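Local coordinates for tRNA (adenine(22)-N(1))-methyltransferase (Bacillus subtilis, PDB 6Q56), which catalyses the S-adenosyl-L-methionine-dependent methylation of adenosine 22 in tRNA at its N1 atom, giving N(1)-methyladenosine, at residues G98-I101 and A102-L105; L146-G150 and K151-V155; L198-T201 and Q202-E206. The protein carries 2 engineered substitutions. All coordinates share one frame; numbering follows the deposited sequence.

Contact 1 (G98-I101 and A102-L105); sequences GALI and AHIL
G98 to L105 form one unbroken run of alpha helix, and each residue of 98-101 accepts a hydrogen bond from the residue four places on. A102 N binds G98 O at 2.9 Å, and I104 N binds L100 O at 2.7 Å. H103 N to A99 O and L105 N to I101 O complete the set, though the position of I101 O is less sure. L100 has CG anti to the backbone N (chi1 -178°), beside the carbonyl carbon and on the side of I104. Its CG meets CD1 of I104 at 3.8 Å. The other neighbour of L100 is H103, whose ring carbon CD2 lies 4.0 Å from L100 CD1. I101 and L105 lie side by side and point into the interior, against I93 and L120. A serine in place of I104 would probably leave L100 without its apolar partner and open a gap beside M96. A99 and A102 touch H128, a ligand of the bound nickel ion. This helix links strands 90-96 and 117-122 in a beta-alpha-beta unit of the Rossmann-like fold. The four hydrogen bonds join main-chain atoms, leaving I101, I104 and L105 for the interior, while A99, L100 and H103 face outward.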
ATOM      1  N   GLY A  98      -3.977  -3.346   4.124  1.00 26.64           N
ATOM      2  CA  GLY A  98      -4.508  -2.078   3.665  1.00 30.48           C
ATOM      3  C   GLY A  98      -5.184  -1.297   4.770  1.00 33.36           C
ATOM      4  O   GLY A  98      -5.049  -0.089   4.848  1.00 30.17           O
ATOM      5  N   ALA A  99      -5.908  -1.999   5.629  1.00 27.16           N
ATOM      6  CA  ALA A  99      -6.595  -1.361   6.739  1.00 31.07           C
ATOM      7  C   ALA A  99      -5.610  -0.636   7.649  1.00 30.76           C
ATOM      8  O   ALA A  99      -5.836   0.499   8.025  1.00 34.61           O
ATOM      9  CB  ALA A  99      -7.396  -2.376   7.528  1.00 31.84           C
ATOM     10  N   LEU A 100      -4.519  -1.300   7.998  1.00 31.70           N
ATOM     11  CA  LEU A 100      -3.519  -0.700   8.868  1.00 39.19           C
ATOM     12  C   LEU A 100      -2.878   0.511   8.217  1.00 29.53           C
ATOM     13  O   LEU A 100      -2.736   1.543   8.839  1.00 29.72           O
ATOM     14  CB  LEU A 100      -2.442  -1.710   9.241  1.00 34.49           C
ATOM     15  CG  LEU A 100      -1.366  -1.180  10.190  1.00 34.40           C
ATOM     16  CD1 LEU A 100      -1.971  -0.563  11.442  1.00 28.22           C
ATOM     17  CD2 LEU A 100      -0.406  -2.294  10.555  1.00 32.80           C
ATOM     18  N   ILE A 101      -2.486   0.363   6.961  1.00 32.14           N
ATOM     19  CA  ILE A 101      -1.865   1.447   6.224  1.00 33.13           C
ATOM     20  C   ILE A 101      -2.792   2.650   6.218  1.00 31.09           C
ATOM     21  O   ILE A 101      -2.372   3.757   6.494  1.00 30.02           O
ATOM     22  CB  ILE A 101      -1.500   1.018   4.790  1.00 30.98           C
ATOM     23  CG1 ILE A 101      -0.334   0.031   4.822  1.00 32.49           C
ATOM     24  CG2 ILE A 101      -1.120   2.218   3.949  1.00 31.74           C
ATOM     25  CD1 ILE A 101       0.022  -0.560   3.483  1.00 29.13           C
ATOM     26  N   ALA A 102      -4.058   2.424   5.911  1.00 28.79           N
ATOM     27  CA  ALA A 102      -5.026   3.505   5.894  1.00 35.87           C
ATOM     28  C   ALA A 102      -5.144   4.111   7.292  1.00 36.19           C
ATOM     29  O   ALA A 102      -5.280   5.316   7.437  1.00 33.40           O
ATOM     30  CB  ALA A 102      -6.372   3.015   5.395  1.00 35.85           C
ATOM     31  N   HIS A 103      -5.081   3.266   8.313  1.00 30.82           N
ATOM     32  CA  HIS A 103      -5.162   3.724   9.690  1.00 31.95           C
ATOM     33  C   HIS A 103      -3.943   4.574  10.024  1.00 40.60           C
ATOM     34  O   HIS A 103      -4.064   5.625  10.636  1.00 38.01           O
ATOM     35  CB  HIS A 103      -5.287   2.542  10.657  1.00 36.41           C
ATOM     36  CG  HIS A 103      -4.943   2.877  12.076  1.00 48.12           C
ATOM     37  ND1 HIS A 103      -5.824   3.503  12.926  1.00 42.22           N
ATOM     38  CD2 HIS A 103      -3.803   2.697  12.780  1.00 49.02           C
ATOM     39  CE1 HIS A 103      -5.245   3.684  14.098  1.00 50.06           C
ATOM     40  NE2 HIS A 103      -4.019   3.198  14.037  1.00 49.79           N
ATOM     41  N   ILE A 104      -2.774   4.110   9.616  1.00 31.48           N
ATOM     42  CA  ILE A 104      -1.545   4.834   9.868  1.00 34.47           C
ATOM     43  C   ILE A 104      -1.617   6.209   9.206  1.00 39.89           C
ATOM     44  O   ILE A 104      -1.329   7.220   9.830  1.00 39.36           O
ATOM     45  CB  ILE A 104      -0.325   4.030   9.380  1.00 31.50           C
ATOM     46  CG1 ILE A 104      -0.087   2.845  10.309  1.00 31.05           C
ATOM     47  CG2 ILE A 104       0.913   4.897   9.315  1.00 31.27           C
ATOM     48  CD1 ILE A 104       0.915   1.843   9.796  1.00 32.44           C
ATOM     49  N   LEU A 105      -2.011   6.245   7.940  1.00 32.09           N
ATOM     50  CA  LEU A 105      -2.113   7.503   7.215  1.00 39.81           C
ATOM     51  C   LEU A 105      -3.089   8.468   7.880  1.00 34.60           C
ATOM     52  O   LEU A 105      -2.797   9.640   8.028  1.00 36.33           O
ATOM     53  CB  LEU A 105      -2.565   7.273   5.777  1.00 29.18           C
ATOM     54  CG  LEU A 105      -1.562   6.878   4.691  1.00 27.23           C
ATOM     55  CD1 LEU A 105      -0.213   7.547   4.839  1.00 31.28           C
ATOM     56  CD2 LEU A 105      -1.417   5.380   4.576  1.00 42.23           C
TER

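Contact 2 (L146-G150 and K151-V155); sequences LEEDG and KSYEV. Engineered in segment 151-155: S152 (natural residue Cys).
L146 and Y153 make the close-packed end of this contact. They are an antiparallel hydrogen-bonded pair: Y153 N binds L146 O at 2.7 Å, and L146 N binds Y153 O at 3.0 Å. Y153 CG sits between its backbone N and carbonyl carbon (chi1 66°), which lays the ring over the opposite strand. L146 O lies above one ring face, toward the rim. The side chain of L146 crosses the phenol end obliquely, with CB 3.3 Å from Y153 CZ. CB of E148 approaches Y153 CE2 at 3.8 Å. Helix 8-14 borders this side, where Y153 OH has a weak hydrogen bond to T12 OG1. The motif is a beta hairpin of strands 139-148 and 151-159. D149 and G150 both have positive phi, close to a type I' turn. E148 N to K151 O is short at 2.6 Å, but K151 N reaches E148 O from above the carbonyl plane. K151 NZ stays 5.6 Å from E148 OE1. The E148 carboxylate instead takes the backbone N-H groups of K8 and R9. On the other sheet face, the engineered S152 touches V189 and K193 of helix 188-210, while D149 and G150 are exposed at the tip.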
ATOM      1  N   LEU A 146       2.228  -7.413  -8.759  1.00 35.52           N
ATOM      2  CA  LEU A 146       3.136  -8.463  -9.142  1.00 37.98           C
ATOM      3  C   LEU A 146       3.026  -9.586  -8.149  1.00 38.86           C
ATOM      4  O   LEU A 146       2.385  -9.448  -7.122  1.00 39.26           O
ATOM      5  CB  LEU A 146       4.561  -7.923  -9.122  1.00 39.05           C
ATOM      6  CG  LEU A 146       4.804  -6.710 -10.010  1.00 52.68           C
ATOM      7  CD1 LEU A 146       6.040  -5.946  -9.578  1.00 61.49           C
ATOM      8  CD2 LEU A 146       4.908  -7.118 -11.468  1.00 46.46           C
ATOM      9  N   GLU A 147       3.667 -10.702  -8.446  1.00 40.14           N
ATOM     10  CA  GLU A 147       3.659 -11.806  -7.512  1.00 49.63           C
ATOM     11  C   GLU A 147       5.096 -12.190  -7.197  1.00 39.37           C
ATOM     12  O   GLU A 147       5.996 -12.013  -8.010  1.00 35.53           O
ATOM     13  CB  GLU A 147       2.831 -12.989  -8.015  1.00 43.35           C
ATOM     14  CG  GLU A 147       3.534 -13.948  -8.944  1.00 52.68           C
ATOM     15  CD  GLU A 147       2.604 -15.044  -9.427  1.00 66.62           C
ATOM     16  OE1 GLU A 147       1.531 -15.220  -8.819  1.00 47.95           O
ATOM     17  OE2 GLU A 147       2.942 -15.724 -10.416  1.00 68.15           O
ATOM     18  N   GLU A 148       5.295 -12.690  -5.991  1.00 35.99           N
ATOM     19  CA  GLU A 148       6.601 -13.110  -5.541  1.00 40.43           C
ATOM     20  C   GLU A 148       6.427 -14.294  -4.622  1.00 42.57           C
ATOM     21  O   GLU A 148       5.698 -14.223  -3.644  1.00 36.68           O
ATOM     22  CB  GLU A 148       7.311 -11.983  -4.798  1.00 35.00           C
ATOM     23  CG  GLU A 148       8.722 -12.331  -4.370  1.00 39.89           C
ATOM     24  CD  GLU A 148       9.507 -11.131  -3.886  1.00 42.78           C
ATOM     25  OE1 GLU A 148       8.900 -10.078  -3.638  1.00 49.87           O
ATOM     26  OE2 GLU A 148      10.734 -11.246  -3.749  1.00 42.03           O
ATOM     27  N   ASP A 149       7.104 -15.385  -4.943  1.00 45.39           N
ATOM     28  CA  ASP A 149       7.027 -16.584  -4.133  1.00 46.68           C
ATOM     29  C   ASP A 149       5.573 -17.028  -3.973  1.00 39.89           C
ATOM     30  O   ASP A 149       5.122 -17.314  -2.874  1.00 44.38           O
ATOM     31  CB  ASP A 149       7.675 -16.339  -2.764  1.00 46.66           C
ATOM     32  CG  ASP A 149       9.171 -16.055  -2.856  1.00 56.71           C
ATOM     33  OD1 ASP A 149       9.778 -16.309  -3.915  1.00 53.82           O
ATOM     34  OD2 ASP A 149       9.746 -15.580  -1.859  1.00 52.71           O
ATOM     35  N   GLY A 150       4.850 -17.076  -5.084  1.00 46.81           N
ATOM     36  CA  GLY A 150       3.462 -17.500  -5.091  1.00 50.69           C
ATOM     37  C   GLY A 150       2.501 -16.611  -4.332  1.00 55.13           C
ATOM     38  O   GLY A 150       1.434 -17.051  -3.912  1.00 56.87           O
ATOM     39  N   LYS A 151       2.877 -15.357  -4.155  1.00 44.78           N
ATOM     40  CA  LYS A 151       2.046 -14.414  -3.448  1.00 45.57           C
ATOM     41  C   LYS A 151       1.964 -13.132  -4.247  1.00 40.70           C
ATOM     42  O   LYS A 151       2.969 -12.638  -4.731  1.00 39.86           O
ATOM     43  CB  LYS A 151       2.622 -14.133  -2.066  1.00 46.44           C
ATOM     44  CG  LYS A 151       1.863 -13.068  -1.302  1.00 61.46           C
ATOM     45  CD  LYS A 151       2.725 -12.396  -0.242  1.00 65.28           C
ATOM     46  CE  LYS A 151       3.963 -11.727  -0.824  1.00 52.55           C
ATOM     47  NZ  LYS A 151       3.662 -10.536  -1.652  1.00 51.46           N
ATOM     48  N   SER A 152       0.758 -12.603  -4.388  1.00 44.81           N
ATOM     49  CA  SER A 152       0.560 -11.379  -5.136  1.00 37.89           C
ATOM     50  C   SER A 152       0.666 -10.192  -4.194  1.00 43.13           C
ATOM     51  O   SER A 152       0.245 -10.254  -3.048  1.00 38.57           O
ATOM     52  CB  SER A 152      -0.788 -11.387  -5.843  1.00 32.78           C
ATOM     53  OG  SER A 152      -1.841 -11.230  -4.924  1.00 39.41           O
ATOM     54  N   TYR A 153       1.240  -9.109  -4.686  1.00 38.35           N
ATOM     55  CA  TYR A 153       1.405  -7.926  -3.879  1.00 32.57           C
ATOM     56  C   TYR A 153       1.164  -6.707  -4.735  1.00 32.08           C
ATOM     57  O   TYR A 153       1.559  -6.663  -5.888  1.00 35.56           O
ATOM     58  CB  TYR A 153       2.800  -7.887  -3.262  1.00 39.53           C
ATOM     59  CG  TYR A 153       3.908  -7.730  -4.271  1.00 50.69           C
ATOM     60  CD1 TYR A 153       4.294  -6.477  -4.713  1.00 52.20           C
ATOM     61  CD2 TYR A 153       4.569  -8.833  -4.783  1.00 61.15           C
ATOM     62  CE1 TYR A 153       5.305  -6.329  -5.637  1.00 57.17           C
ATOM     63  CE2 TYR A 153       5.583  -8.693  -5.709  1.00 43.53           C
ATOM     64  CZ  TYR A 153       5.944  -7.441  -6.131  1.00 51.09           C
ATOM     65  OH  TYR A 153       6.946  -7.298  -7.044  1.00 51.70           O
ATOM     66  N   GLU A 154       0.498  -5.725  -4.153  1.00 26.88           N
ATOM     67  CA  GLU A 154       0.193  -4.494  -4.838  1.00 29.74           C
ATOM     68  C   GLU A 154       1.011  -3.354  -4.271  1.00 30.39           C
ATOM     69  O   GLU A 154       1.382  -3.366  -3.108  1.00 34.05           O
ATOM     70  CB  GLU A 154      -1.279  -4.165  -4.679  1.00 27.31           C
ATOM     71  CG  GLU A 154      -2.208  -5.057  -5.464  1.00 32.41           C
ATOM     72  CD  GLU A 154      -3.580  -5.127  -4.846  1.00 28.90           C
ATOM     73  OE1 GLU A 154      -3.663  -5.123  -3.610  1.00 30.31           O
ATOM     74  OE2 GLU A 154      -4.565  -5.190  -5.592  1.00 38.62           O
ATOM     75  N   VAL A 155       1.278  -2.367  -5.108  1.00 26.85           N
ATOM     76  CA  VAL A 155       2.028  -1.195  -4.707  1.00 32.89           C
ATOM     77  C   VAL A 155       1.322   0.022  -5.275  1.00 35.42           C
ATOM     78  O   VAL A 155       1.147   0.145  -6.478  1.00 26.93           O
ATOM     79  CB  VAL A 155       3.480  -1.242  -5.200  1.00 40.54           C
ATOM     80  CG1 VAL A 155       4.195   0.054  -4.871  1.00 31.99           C
ATOM     81  CG2 VAL A 155       4.209  -2.410  -4.576  1.00 28.59           C
TER

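Contact 3 (L198-T201 and Q202-E206); sequences LQHT and QSIYE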
ATOM      1  N   LEU A 198     -13.487 -13.504  -7.283  1.00 31.70           N
ATOM      2  CA  LEU A 198     -14.855 -13.587  -7.741  1.00 40.48           C
ATOM      3  C   LEU A 198     -15.379 -14.989  -7.478  1.00 47.93           C
ATOM      4  O   LEU A 198     -16.485 -15.160  -6.984  1.00 52.66           O
ATOM      5  CB  LEU A 198     -14.947 -13.248  -9.220  1.00 30.29           C
ATOM      6  CG  LEU A 198     -16.221 -13.684  -9.930  1.00 40.11           C
ATOM      7  CD1 LEU A 198     -17.447 -12.999  -9.358  1.00 43.72           C
ATOM      8  CD2 LEU A 198     -16.097 -13.413 -11.412  1.00 31.03           C
ATOM      9  N   GLN A 199     -14.578 -15.992  -7.804  1.00 42.94           N
ATOM     10  CA  GLN A 199     -14.979 -17.364  -7.588  1.00 44.67           C
ATOM     11  C   GLN A 199     -15.260 -17.562  -6.116  1.00 48.10           C
ATOM     12  O   GLN A 199     -16.222 -18.219  -5.749  1.00 49.56           O
ATOM     13  CB  GLN A 199     -13.900 -18.331  -8.055  1.00 44.34           C
ATOM     14  CG  GLN A 199     -13.717 -18.356  -9.559  1.00 47.95           C
ATOM     15  CD  GLN A 199     -12.485 -19.133  -9.993  1.00 57.38           C
ATOM     16  OE1 GLN A 199     -11.708 -19.607  -9.164  1.00 63.26           O
ATOM     17  NE2 GLN A 199     -12.304 -19.267 -11.294  1.00 52.50           N
ATOM     18  N   HIS A 200     -14.426 -16.985  -5.267  1.00 40.02           N
ATOM     19  CA  HIS A 200     -14.622 -17.127  -3.838  1.00 39.18           C
ATOM     20  C   HIS A 200     -15.876 -16.405  -3.373  1.00 47.78           C
ATOM     21  O   HIS A 200     -16.510 -16.821  -2.417  1.00 46.07           O
ATOM     22  CB  HIS A 200     -13.415 -16.626  -3.057  1.00 37.76           C
ATOM     23  CG  HIS A 200     -13.598 -16.697  -1.576  1.00 52.22           C
ATOM     24  ND1 HIS A 200     -13.325 -15.641  -0.738  1.00 56.12           N
ATOM     25  CD2 HIS A 200     -14.058 -17.693  -0.787  1.00 47.20           C
ATOM     26  CE1 HIS A 200     -13.594 -15.988   0.505  1.00 46.70           C
ATOM     27  NE2 HIS A 200     -14.043 -17.228   0.503  1.00 50.88           N
ATOM     28  N   THR A 201     -16.230 -15.324  -4.052  1.00 39.63           N
ATOM     29  CA  THR A 201     -17.415 -14.571  -3.700  1.00 41.45           C
ATOM     30  C   THR A 201     -18.652 -15.369  -4.083  1.00 38.10           C
ATOM     31  O   THR A 201     -19.587 -15.469  -3.319  1.00 38.20           O
ATOM     32  CB  THR A 201     -17.446 -13.206  -4.399  1.00 37.60           C
ATOM     33  OG1 THR A 201     -16.375 -12.395  -3.913  1.00 46.54           O
ATOM     34  CG2 THR A 201     -18.738 -12.506  -4.125  1.00 43.62           C
ATOM     35  N   GLN A 202     -18.642 -15.947  -5.273  1.00 37.73           N
ATOM     36  CA  GLN A 202     -19.772 -16.740  -5.734  1.00 53.55           C
ATOM     37  C   GLN A 202     -20.048 -17.922  -4.812  1.00 43.95           C
ATOM     38  O   GLN A 202     -21.191 -18.257  -4.553  1.00 46.29           O
ATOM     39  CB  GLN A 202     -19.532 -17.237  -7.153  1.00 39.89           C
ATOM     40  CG  GLN A 202     -19.378 -16.115  -8.154  1.00 61.72           C
ATOM     41  CD  GLN A 202     -18.795 -16.574  -9.469  1.00 80.79           C
ATOM     42  OE1 GLN A 202     -17.944 -17.463  -9.510  1.00 91.22           O
ATOM     43  NE2 GLN A 202     -19.242 -15.963 -10.557  1.00 78.03           N
ATOM     44  N   SER A 203     -18.994 -18.540  -4.307  1.00 45.70           N
ATOM     45  CA  SER A 203     -19.147 -19.679  -3.420  1.00 45.34           C
ATOM     46  C   SER A 203     -19.843 -19.279  -2.134  1.00 45.97           C
ATOM     47  O   SER A 203     -20.621 -20.040  -1.581  1.00 52.44           O
ATOM     48  CB  SER A 203     -17.787 -20.309  -3.120  1.00 52.18           C
ATOM     49  OG  SER A 203     -17.184 -20.800  -4.302  1.00 61.77           O
ATOM     50  N   ILE A 204     -19.559 -18.086  -1.648  1.00 34.17           N
ATOM     51  CA  ILE A 204     -20.191 -17.635  -0.432  1.00 45.42           C
ATOM     52  C   ILE A 204     -21.637 -17.268  -0.736  1.00 47.98           C
ATOM     53  O   ILE A 204     -22.520 -17.458   0.089  1.00 44.10           O
ATOM     54  CB  ILE A 204     -19.450 -16.442   0.183  1.00 37.75           C
ATOM     55  CG1 ILE A 204     -18.048 -16.856   0.598  1.00 49.36           C
ATOM     56  CG2 ILE A 204     -20.196 -15.925   1.393  1.00 41.29           C
ATOM     57  CD1 ILE A 204     -17.240 -15.735   1.204  1.00 59.11           C
ATOM     58  N   TYR A 205     -21.867 -16.765  -1.941  1.00 43.09           N
ATOM     59  CA  TYR A 205     -23.198 -16.365  -2.369  1.00 38.85           C
ATOM     60  C   TYR A 205     -24.105 -17.575  -2.427  1.00 44.55           C
ATOM     61  O   TYR A 205     -25.197 -17.569  -1.884  1.00 39.21           O
ATOM     62  CB  TYR A 205     -23.138 -15.700  -3.738  1.00 35.27           C
ATOM     63  CG  TYR A 205     -24.468 -15.257  -4.275  1.00 38.90           C
ATOM     64  CD1 TYR A 205     -25.017 -14.041  -3.913  1.00 34.42           C
ATOM     65  CD2 TYR A 205     -25.172 -16.054  -5.156  1.00 39.04           C
ATOM     66  CE1 TYR A 205     -26.231 -13.632  -4.412  1.00 33.52           C
ATOM     67  CE2 TYR A 205     -26.385 -15.653  -5.657  1.00 34.23           C
ATOM     68  CZ  TYR A 205     -26.908 -14.444  -5.284  1.00 35.29           C
ATOM     69  OH  TYR A 205     -28.112 -14.061  -5.789  1.00 35.45           O
ATOM     70  N   GLU A 206     -23.630 -18.615  -3.093  1.00 44.93           N
ATOM     71  CA  GLU A 206     -24.383 -19.848  -3.222  1.00 52.31           C
ATOM     72  C   GLU A 206     -24.484 -20.535  -1.872  1.00 45.20           C
ATOM     73  O   GLU A 206     -25.457 -21.199  -1.578  1.00 46.85           O
ATOM     74  CB  GLU A 206     -23.726 -20.769  -4.242  1.00 49.88           C
ATOM     75  CG  GLU A 206     -23.758 -20.218  -5.653  1.00 56.28           C
ATOM     76  CD  GLU A 206     -23.065 -21.122  -6.636  1.00 64.32           C
ATOM     77  OE1 GLU A 206     -22.871 -22.301  -6.300  1.00 67.61           O
ATOM     78  OE2 GLU A 206     -22.717 -20.657  -7.737  1.00 62.57           O
TER
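L198 to E206 are consecutive residues of helix 188-210, and L198 O, Q199 O and T201 O each take a main-chain hydrogen bond from four residues further on. Q202 N binds L198 O at 2.9 Å. The step from I204 N to H200 O is weak, at 3.4 Å. I204 N also has a weak bond to T201 O, which accepts from Y205 N in its carbonyl plane. Q199 O is gripped twice by S203. The hydroxyl OG donates at 3.1 Å, while the backbone N comes from the opposite face of the carbonyl plane. S203 OG lies anti to its own carbonyl carbon (chi1 -62°), which turns the hydroxyl back toward the preceding turn. This bond is likely to limit rotation of the serine. Q202 folds back over L198, and the two side chains cross at a slant. The amide nitrogen NE2 of Q202 lies 3.7 Å from L198 CD1, a van der Waals contact between the amide end and a methyl. The oxygen OE1 of Q202 rests 3.5 Å from Q199 CA. One turn along, CD1 of I204 approaches the far end of the H200 imidazole obliquely, 3.6 Å from H200 NE2. T201 OG1 is hydrogen-bonded to E197 O, one turn back. Helix 188-210 pairs with helix 215-234. T201 and Q202 touch M228, I204 touches L224 and Y205 touches L221, a descending order that marks the two helices as antiparallel, consistent with a coiled-coil-like C-terminal part. This part is centred about 26 Å from the chain centre, while the helix start rests on strand 151-159.

How the contacts relate
From the N terminus, contact 1 comes first, on the helix between strands 90-96 and 117-122. Contact 2 follows on the last two strands of the chain, of which 151-159 lies next to 117-122 in the sheet. Contact 3 comes last, in the long helix 188-210. The three lie in series, and none nests within or crosses another. Only contact 2 closes a turn between two strands; contacts 1 and 3 each close successive helical turns. None touches another: the centres of contacts 1 and 2 are about 19 Å apart, and those of 1 and 3 about 27 Å. Helix 188-210 relates the last two contacts, because its earlier part flanks the hairpin.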